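PDB 2BKL: prolyl endopeptidase from Myxococcus xanthus, which probably cleaves oligopeptides on the carboxyl side of proline, and to some extent of alanine, as a serine peptidase of the S9A family. Local coordinates for residues V108-P112 with N113-K117; S467-P470 with W471-A474; V325-G329 with G330-L334. All coordinates share one frame; numbering follows the deposited sequence.

Interaction 1 of 3, residues V108-P112 with N113-K117; sequences VLLDP and NGWSK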
loop_
_atom_site.group_PDB
_atom_site.type_symbol
_atom_site.label_atom_id
_atom_site.label_comp_id
_atom_site.label_asym_id
_atom_site.label_seq_id
_atom_site.Cartn_x
_atom_site.Cartn_y
_atom_site.Cartn_z
ATOM N N VAL A 108 -8.609 7.602 26.291
ATOM C CA VAL A 108 -9.084 6.937 25.096
ATOM C C VAL A 108 -10.106 7.831 24.416
ATOM O O VAL A 108 -11.011 8.351 25.070
ATOM C CB VAL A 108 -9.775 5.607 25.448
ATOM C CG1 VAL A 108 -10.467 5.015 24.220
ATOM C CG2 VAL A 108 -8.793 4.630 26.024
ATOM N N LEU A 109 -9.964 8.010 23.109
ATOM C CA LEU A 109 -10.901 8.819 22.313
ATOM C C LEU A 109 -11.730 7.914 21.414
ATOM O O LEU A 109 -12.964 7.977 21.415
ATOM C CB LEU A 109 -10.146 9.811 21.426
ATOM C CG LEU A 109 -11.028 10.827 20.680
ATOM C CD1 LEU A 109 -11.916 11.648 21.597
ATOM C CD2 LEU A 109 -10.139 11.742 19.866
ATOM N N LEU A 110 -11.063 7.048 20.654
ATOM C CA LEU A 110 -11.747 6.110 19.773
ATOM C C LEU A 110 -11.152 4.727 19.989
ATOM O O LEU A 110 -9.974 4.515 19.737
ATOM C CB LEU A 110 -11.623 6.489 18.308
ATOM C CG LEU A 110 -12.257 7.787 17.841
ATOM C CD1 LEU A 110 -11.858 8.110 16.406
ATOM C CD2 LEU A 110 -13.778 7.772 18.013
ATOM N N ASP A 111 -11.992 3.782 20.406
ATOM C CA ASP A 111 -11.582 2.400 20.631
ATOM C C ASP A 111 -12.407 1.458 19.750
ATOM O O ASP A 111 -13.523 1.054 20.115
ATOM C CB ASP A 111 -11.754 2.044 22.101
ATOM C CG ASP A 111 -11.329 0.615 22.417
ATOM O OD1 ASP A 111 -10.886 -0.119 21.482
ATOM O OD2 ASP A 111 -11.419 0.159 23.582
ATOM N N PRO A 112 -11.900 1.138 18.572
ATOM C CA PRO A 112 -12.652 0.318 17.634
ATOM C C PRO A 112 -12.905 -1.086 18.137
ATOM O O PRO A 112 -13.778 -1.738 17.583
ATOM C CB PRO A 112 -11.789 0.295 16.364
ATOM C CG PRO A 112 -10.570 0.973 16.686
ATOM C CD PRO A 112 -10.614 1.606 18.009
ATOM N N ASN A 113 -12.175 -1.556 19.147
ATOM C CA ASN A 113 -12.495 -2.847 19.751
ATOM C C ASN A 113 -13.909 -2.877 20.324
ATOM O O ASN A 113 -14.488 -3.960 20.459
ATOM C CB ASN A 113 -11.495 -3.223 20.841
ATOM C CG ASN A 113 -10.056 -3.277 20.327
ATOM O OD1 ASN A 113 -9.686 -4.214 19.628
ATOM N ND2 ASN A 113 -9.260 -2.249 20.621
ATOM N N GLY A 114 -14.455 -1.710 20.632
ATOM C CA GLY A 114 -15.810 -1.626 21.167
ATOM C C GLY A 114 -16.893 -1.319 20.154
ATOM O O GLY A 114 -18.061 -1.180 20.555
ATOM N N TRP A 115 -16.550 -1.283 18.866
ATOM C CA TRP A 115 -17.486 -0.915 17.800
ATOM C C TRP A 115 -18.327 -2.056 17.259
ATOM O O TRP A 115 -19.229 -1.833 16.452
ATOM C CB TRP A 115 -16.742 -0.242 16.651
ATOM C CG TRP A 115 -16.162 1.066 16.995
ATOM C CD1 TRP A 115 -16.220 1.717 18.194
ATOM C CD2 TRP A 115 -15.382 1.897 16.131
ATOM N NE1 TRP A 115 -15.544 2.908 18.113
ATOM C CE2 TRP A 115 -15.024 3.036 16.853
ATOM C CE3 TRP A 115 -14.946 1.789 14.796
ATOM C CZ2 TRP A 115 -14.269 4.060 16.297
ATOM C CZ3 TRP A 115 -14.194 2.790 14.267
ATOM C CH2 TRP A 115 -13.886 3.930 15.003
ATOM N N SER A 116 -18.031 -3.261 17.708
ATOM C CA SER A 116 -18.775 -4.467 17.329
ATOM C C SER A 116 -18.362 -5.560 18.305
ATOM O O SER A 116 -17.379 -5.416 19.025
ATOM C CB SER A 116 -18.458 -4.882 15.880
ATOM O OG SER A 116 -17.125 -5.372 15.753
ATOM N N LYS A 117 -19.101 -6.658 18.346
ATOM C CA LYS A 117 -18.783 -7.733 19.292
ATOM C C LYS A 117 -17.658 -8.643 18.791
ATOM O O LYS A 117 -17.004 -9.339 19.579
ATOM C CB LYS A 117 -20.043 -8.546 19.602
ATOM C CG LYS A 117 -19.945 -9.436 20.860
ATOM C CD LYS A 117 -19.963 -8.612 22.160
ATOM C CE LYS A 117 -18.766 -8.924 23.077
ATOM N NZ LYS A 117 -18.913 -10.236 23.767
HETATM O O HOH W 1 -14.864 4.381 20.561
HETATM O O HOH W 2 -15.041 -3.595 15.759
#
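Pro112 lies under the indole of Trp115, its CA 3.5 Å from the centroid of the five-membered ring and only 11° off the ring normal, a CH-pi contact over the face. Farther along the ring system, Pro112 CB meets CE3 of Trp115 at 3.8 Å, while Leu110 reaches CZ2 obliquely with CB and CD2. With chi1 of -67°, CG of Trp115 stands beside its own backbone N, and this folds the ring back over the residues that precede it. The backbone holds the same turn: Trp115 N donates to Pro112 O at 3.1 Å, and Gly114 N to Asp111 O at 3.0 Å, both from above the carbonyl planes. Asp111, its CG anti to the backbone N, sends OD1 forward to Asn113. There the ND2 amide donates at 2.8 Å to the syn lone pair of OD1, the carboxylate and amide planes standing 74° apart, and Asn113 N adds a weak bond to the same oxygen. Asn113 ND2 also bonds Lys93 O. At the indole edge a water in the ring plane accepts from both Trp115 NE1 (2.9 Å) and Asp111 N. Trp159 packs edge-to-face with Trp115, and Leu123 touches both Pro112 and Trp115. The arrangement is a short 3-10 turn leaving the outermost strand, 107-110, of a four-stranded antiparallel sheet, a blade of the beta-propeller domain.

Interaction 2 of 3, residues S467-P470 with W471-A474; sequences SILP and WLDA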
loop_
_atom_site.group_PDB
_atom_site.type_symbol
_atom_site.label_atom_id
_atom_site.label_comp_id
_atom_site.label_asym_id
_atom_site.label_seq_id
_atom_site.Cartn_x
_atom_site.Cartn_y
_atom_site.Cartn_z
ATOM N N SER A 467 6.952 -10.993 11.514
ATOM C CA SER A 467 6.438 -12.220 10.926
ATOM C C SER A 467 7.489 -13.125 10.309
ATOM O O SER A 467 7.246 -14.307 10.171
ATOM C CB SER A 467 5.350 -11.924 9.890
ATOM O OG SER A 467 5.868 -11.203 8.776
ATOM N N ILE A 468 8.634 -12.569 9.926
ATOM C CA ILE A 468 9.692 -13.346 9.311
ATOM C C ILE A 468 10.624 -14.005 10.337
ATOM O O ILE A 468 11.464 -14.811 9.978
ATOM C CB ILE A 468 10.537 -12.517 8.312
ATOM C CG1 ILE A 468 11.478 -11.548 9.029
ATOM C CG2 ILE A 468 9.649 -11.845 7.262
ATOM C CD1 ILE A 468 12.492 -10.936 8.087
ATOM N N LEU A 469 10.491 -13.696 11.626
ATOM C CA LEU A 469 11.481 -14.178 12.583
ATOM C C LEU A 469 11.518 -15.714 12.760
ATOM O O LEU A 469 12.596 -16.268 12.763
ATOM C CB LEU A 469 11.390 -13.454 13.930
ATOM C CG LEU A 469 11.765 -11.973 13.844
ATOM C CD1 LEU A 469 11.483 -11.307 15.192
ATOM C CD2 LEU A 469 13.218 -11.783 13.455
ATOM N N PRO A 470 10.399 -16.424 12.890
ATOM C CA PRO A 470 10.451 -17.899 12.926
ATOM C C PRO A 470 11.127 -18.510 11.677
ATOM O O PRO A 470 11.886 -19.479 11.759
ATOM C CB PRO A 470 8.971 -18.284 13.042
ATOM C CG PRO A 470 8.412 -17.133 13.741
ATOM C CD PRO A 470 9.028 -15.927 13.105
ATOM N N TRP A 471 10.941 -17.863 10.535
ATOM C CA TRP A 471 11.548 -18.315 9.289
ATOM C C TRP A 471 13.065 -18.200 9.366
ATOM O O TRP A 471 13.767 -19.173 9.103
ATOM C CB TRP A 471 10.968 -17.502 8.136
ATOM C CG TRP A 471 11.403 -17.909 6.752
ATOM C CD1 TRP A 471 12.290 -17.250 5.929
ATOM C CD2 TRP A 471 10.984 -19.062 6.043
ATOM N NE1 TRP A 471 12.442 -17.947 4.757
ATOM C CE2 TRP A 471 11.606 -19.037 4.784
ATOM C CE3 TRP A 471 10.106 -20.106 6.335
ATOM C CZ2 TRP A 471 11.400 -20.038 3.837
ATOM C CZ3 TRP A 471 9.886 -21.083 5.392
ATOM C CH2 TRP A 471 10.529 -21.033 4.150
ATOM N N LEU A 472 13.553 -17.048 9.804
ATOM C CA LEU A 472 14.990 -16.810 9.944
ATOM C C LEU A 472 15.575 -17.760 10.979
ATOM O O LEU A 472 16.649 -18.315 10.784
ATOM C CB LEU A 472 15.280 -15.368 10.362
ATOM C CG LEU A 472 14.780 -14.247 9.435
ATOM C CD1 LEU A 472 15.250 -12.921 9.956
ATOM C CD2 LEU A 472 15.210 -14.437 7.990
ATOM N N ASP A 473 14.838 -17.990 12.063
ATOM C CA ASP A 473 15.338 -18.859 13.133
ATOM C C ASP A 473 15.406 -20.328 12.746
ATOM O O ASP A 473 16.223 -21.100 13.327
ATOM C CB ASP A 473 14.498 -18.663 14.400
ATOM C CG ASP A 473 14.714 -17.302 15.033
ATOM O OD1 ASP A 473 15.728 -16.643 14.695
ATOM O OD2 ASP A 473 13.934 -16.795 15.884
ATOM N N ALA A 474 14.613 -20.713 11.761
ATOM C CA ALA A 474 14.626 -22.047 11.180
ATOM C C ALA A 474 15.703 -22.215 10.105
ATOM O O ALA A 474 15.765 -23.266 9.462
ATOM C CB ALA A 474 13.234 -22.388 10.622
HETATM O O HOH W 3 8.198 -16.795 9.951
#
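Ile468 O accepts from Leu472 N at 3.1 Å, nearly along the C=O axis, and the next i to i+4 bonds follow in step, from Asp473 N to Leu469 O at 2.9 Å and from Ala474 N to Pro470 O at 3.0 Å, the last less straight at 137°. On one flank CD1 of Leu472 meets CD1 of Ile468 at 3.9 Å, the two side chains crossing at a slant, and lies 4.2 Å from Leu469 CD2. Ile468 reaches this point with CG1 between its backbone N and carbonyl carbon (chi1 74°). This short helix lies in the beta-alpha-beta connection between strands 448-451 and 477-481 of the alpha/beta-hydrolase domain. Trp471 swings its CG anti to the backbone N (chi1 -175°), carrying the indole away from 467-470 until NE1 bonds Val477 O at the start of the following strand; its CB stays 3.3 Å from Ile468 O. A water joins Ser467 O to Trp471 N, weakly at the latter. Asp473 sets its carboxylate beside Leu469 O, an acceptor it cannot bond, and OD1 turns instead to the hydroxyl of Tyr415. Outside the turn, the Pro470 ring rests on Leu59, Arg62 and Phe63 of helix 56-67.

Interaction 3 of 3, residues V325-G329 with G330-L334; sequences VSIVG and GHLSL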
loop_
_atom_site.group_PDB
_atom_site.type_symbol
_atom_site.label_atom_id
_atom_site.label_comp_id
_atom_site.label_asym_id
_atom_site.label_seq_id
_atom_site.Cartn_x
_atom_site.Cartn_y
_atom_site.Cartn_z
ATOM N N VAL A 325 8.425 16.024 0.152
ATOM C CA VAL A 325 8.819 17.283 0.741
ATOM C C VAL A 325 7.771 17.628 1.747
ATOM O O VAL A 325 6.574 17.629 1.434
ATOM C CB VAL A 325 8.836 18.421 -0.290
ATOM C CG1 VAL A 325 9.163 19.725 0.396
ATOM C CG2 VAL A 325 9.803 18.122 -1.375
ATOM N N SER A 326 8.221 17.973 2.945
ATOM C CA SER A 326 7.332 18.507 3.959
ATOM C C SER A 326 7.850 19.833 4.468
ATOM O O SER A 326 9.053 20.096 4.464
ATOM C CB SER A 326 7.156 17.542 5.112
ATOM O OG SER A 326 8.362 17.360 5.821
ATOM N N ILE A 327 6.940 20.704 4.861
ATOM C CA ILE A 327 7.331 21.956 5.456
ATOM C C ILE A 327 7.137 21.830 6.953
ATOM O O ILE A 327 6.008 21.671 7.441
ATOM C CB ILE A 327 6.478 23.114 4.912
ATOM C CG1 ILE A 327 6.515 23.149 3.380
ATOM C CG2 ILE A 327 6.954 24.420 5.524
ATOM C CD1 ILE A 327 5.612 24.218 2.753
ATOM N N VAL A 328 8.251 21.846 7.672
ATOM C CA VAL A 328 8.249 21.704 9.120
ATOM C C VAL A 328 9.157 22.731 9.752
ATOM O O VAL A 328 10.250 23.002 9.263
ATOM C CB VAL A 328 8.687 20.289 9.539
ATOM C CG1 VAL A 328 7.615 19.276 9.228
ATOM C CG2 VAL A 328 10.063 19.876 8.928
ATOM N N GLY A 329 8.676 23.358 10.811
ATOM C CA GLY A 329 9.501 24.302 11.541
ATOM C C GLY A 329 10.126 25.379 10.683
ATOM O O GLY A 329 11.299 25.710 10.884
ATOM N N GLY A 330 9.392 25.858 9.696
ATOM C CA GLY A 330 9.885 26.957 8.860
ATOM C C GLY A 330 10.962 26.565 7.873
ATOM O O GLY A 330 11.637 27.429 7.321
ATOM N N HIS A 331 11.105 25.262 7.639
ATOM C CA HIS A 331 12.109 24.674 6.754
ATOM C C HIS A 331 11.455 23.636 5.838
ATOM O O HIS A 331 10.306 23.215 6.050
ATOM C CB HIS A 331 13.187 23.960 7.583
ATOM C CG HIS A 331 14.119 24.883 8.309
ATOM N ND1 HIS A 331 13.696 25.724 9.312
ATOM C CD2 HIS A 331 15.450 25.087 8.185
ATOM C CE1 HIS A 331 14.718 26.441 9.749
ATOM N NE2 HIS A 331 15.803 26.061 9.094
ATOM N N LEU A 332 12.173 23.247 4.792
ATOM C CA LEU A 332 11.830 22.089 3.964
ATOM C C LEU A 332 12.517 20.842 4.484
ATOM O O LEU A 332 13.695 20.872 4.777
ATOM C CB LEU A 332 12.268 22.338 2.522
ATOM C CG LEU A 332 11.645 23.557 1.828
ATOM C CD1 LEU A 332 12.242 23.681 0.451
ATOM C CD2 LEU A 332 10.145 23.490 1.752
ATOM N N SER A 333 11.785 19.742 4.592
ATOM C CA SER A 333 12.348 18.424 4.893
ATOM C C SER A 333 12.188 17.554 3.657
ATOM O O SER A 333 11.102 17.380 3.176
ATOM C CB SER A 333 11.687 17.786 6.111
ATOM O OG SER A 333 12.363 16.586 6.456
ATOM N N LEU A 334 13.311 17.051 3.170
ATOM C CA LEU A 334 13.402 16.382 1.870
ATOM C C LEU A 334 13.784 14.922 2.119
ATOM O O LEU A 334 14.858 14.613 2.660
ATOM C CB LEU A 334 14.456 17.050 0.999
ATOM C CG LEU A 334 14.389 18.580 0.829
ATOM C CD1 LEU A 334 15.603 19.125 0.124
ATOM C CD2 LEU A 334 13.190 18.903 0.066
#
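The imidazole of His331 meets the turn at its edge, where Gly329 C lies in the ring plane and the carbonyl oxygens of Gly329 and Val328 lie near it; its ND1 donates to Gly329 O at 2.9 Å. Although Gly329 O is close to the ring plane, the donor stands 38° out of the carbonyl plane, off its lone pairs. CG of His331 sits beside its own backbone N (chi1 -73°), which turns the ring back toward the loop. Replacing the imidazole by the methyl of an alanine is likely to leave Gly329 O without its side-chain donor and remove one tie across the turn, though the backbone bond from His331 N to Val328 O would remain. That bond, 2.9 Å long, closes a type I' turn, whose positive phi values at Gly329 and Gly330 favour glycine. Beyond it the hairpin of strands 321-328 and 331-338 continues with Val328 and His331, then Ser326 and Ser333, as hydrogen-bonded pairs; Ser333 N to Ser326 O is nearly straight at 171°. The two sheet faces differ. On one, Leu332 CD2 touches both Ile327 CG1 (4.0 Å) and Val325 CG1 (4.1 Å), and Val325 CG2 lies 3.8 Å from Leu334 CD2, side by side; Tyr285 and Leu287 of the neighbouring propeller sheet cover Ile327 and Val325. On the other, Ser333 CB meets both Ser326 OG and Val328 CG2 of the facing strand, and the hydroxyls bond beyond the hairpin, Ser326 OG to Leu368 O and Ser333 OG to Asn367 OD1. The hairpin therefore joins its neighbours by different chemistry: side-chain packing of Val325 and Ile327 on strands 275-280 and 283-288, and hydroxyl bonds toward the loop that holds Asn367 and Leu368.

Interactions 1 and 3 both belong to the beta-propeller domain, yet to different sheets, with centres about 35 Å apart; interaction 2 lies in the hydrolase domain, and none of the three touches another. Interaction 3 is the buried one, whereas 108-117 and 467-474 are only partly buried. Each follows its own backbone pattern: a turn leaving an edge strand in interaction 1, i to i+4 helical bonds in interaction 2, and paired strands in interaction 3. An aromatic ring takes part in each, but as a lid over proline in the first, as a link to the following strand in the second, and as an edge donor in the third.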